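Local atomic coordinates of protein CT_858 (Chlamydia trachomatis, PDB entry 3DOR), a protein that probably acts as a secreted serine-type endopeptidase, contains PDZ and S41 peptidase family regions, and forms a dimer. Residues 1-5 and 194-198. Coordinates in Å, arbitrary orientation, origin at the centre of the assembly. Residues are numbered along the deposited sequence.
Sequences SLVCK and LATIA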
# COMPACT_ATOMS: atom_id res chain seq x y z
N SER B 1 27.17 -11.16 -14.40
CA SER B 1 25.81 -11.07 -15.02
C SER B 1 24.90 -10.12 -14.24
O SER B 1 24.72 -10.27 -13.03
CB SER B 1 25.17 -12.46 -15.08
OG SER B 1 23.85 -12.41 -15.59
N LEU B 2 24.33 -9.14 -14.94
CA LEU B 2 23.43 -8.16 -14.32
C LEU B 2 22.19 -8.86 -13.74
O LEU B 2 21.87 -8.71 -12.56
CB LEU B 2 22.98 -7.13 -15.35
CG LEU B 2 21.90 -6.16 -14.84
CD1 LEU B 2 22.49 -5.27 -13.76
CD2 LEU B 2 21.35 -5.33 -15.99
N VAL B 3 21.51 -9.62 -14.59
CA VAL B 3 20.31 -10.34 -14.19
C VAL B 3 20.60 -11.29 -13.03
O VAL B 3 19.84 -11.35 -12.06
CB VAL B 3 19.72 -11.14 -15.38
CG1 VAL B 3 18.54 -11.98 -14.93
CG2 VAL B 3 19.29 -10.18 -16.46
N CYS B 4 21.70 -12.02 -13.12
CA CYS B 4 22.08 -12.95 -12.07
C CYS B 4 22.33 -12.24 -10.75
O CYS B 4 21.81 -12.65 -9.71
CB CYS B 4 23.32 -13.75 -12.47
SG CYS B 4 23.86 -14.95 -11.23
N LYS B 5 23.13 -11.18 -10.79
CA LYS B 5 23.44 -10.43 -9.58
C LYS B 5 22.18 -9.91 -8.90
O LYS B 5 22.05 -9.98 -7.68
CB LYS B 5 24.38 -9.27 -9.89
CG LYS B 5 25.78 -9.71 -10.32
CD LYS B 5 26.65 -8.55 -10.78
CE LYS B 5 28.03 -9.05 -11.20
NZ LYS B 5 27.94 -10.11 -12.24
N LEU B 194 15.24 -8.67 -19.11
CA LEU B 194 16.40 -7.85 -18.80
C LEU B 194 17.70 -8.46 -19.33
O LEU B 194 18.62 -7.73 -19.68
CB LEU B 194 16.50 -7.65 -17.29
CG LEU B 194 17.40 -6.52 -16.81
CD1 LEU B 194 16.95 -5.22 -17.46
CD2 LEU B 194 17.35 -6.42 -15.29
N ALA B 195 17.76 -9.79 -19.39
CA ALA B 195 18.94 -10.49 -19.88
C ALA B 195 19.27 -10.08 -21.31
O ALA B 195 20.44 -9.99 -21.68
CB ALA B 195 18.73 -12.00 -19.82
N THR B 196 18.23 -9.83 -22.10
CA THR B 196 18.38 -9.44 -23.49
C THR B 196 18.84 -7.99 -23.60
O THR B 196 19.64 -7.64 -24.47
CB THR B 196 17.05 -9.58 -24.24
OG1 THR B 196 16.58 -10.93 -24.14
CG2 THR B 196 17.22 -9.21 -25.71
N ILE B 197 18.32 -7.16 -22.71
CA ILE B 197 18.63 -5.74 -22.69
C ILE B 197 19.97 -5.40 -22.04
O ILE B 197 20.60 -4.41 -22.39
CB ILE B 197 17.51 -4.98 -21.95
CG1 ILE B 197 16.18 -5.22 -22.66
CG2 ILE B 197 17.83 -3.50 -21.89
CD1 ILE B 197 14.97 -4.68 -21.91
N ALA B 198 20.41 -6.24 -21.10
CA ALA B 198 21.65 -6.03 -20.36
C ALA B 198 22.86 -5.51 -21.15
O ALA B 198 23.44 -4.48 -20.79
CB ALA B 198 22.03 -7.31 -19.64
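The short helix 194-197, which follows the last strand (177-187) of the sheet that includes 83-92, packs against the first turn of the N-terminal helix 2-20 mainly through apolar side chains, Val3 also reaching the backbone, with no hydrogen bond between them. Leu194 opens the contact: its CB lies 3.9 Å from Val3 CG2, while its CD2 comes within 4.2 Å of Leu2 CD2. At Ala195 the small side chain lets the backbones draw near, the CA atoms of Val3 and Ala195 being 5.9 Å apart. Val3 CG2 sits 3.3 Å from Ala195 N and 3.9 Å from Ala195 CB. Thr196 points away; one turn after Leu194, Ala198 CB meets Leu2 CD2 at 4.2 Å, and the hydrogen bond from Ala198 N to Leu194 O (2.7 Å) closes the turn that brings both residues to the face met by Leu2. Within segment 1-5, Ser1 OG accepts from Cys4 N at 3.3 Å, an ST motif at the start of helix 2-20. Helix 55-67 flanks the contact, Thr55 and Cys58 lying against Val3, while Trp426 and Gly429 of the second subunit pack on Leu194 and Ile197, so helix 194-197 touches both the N-terminal helix and the dimer partner.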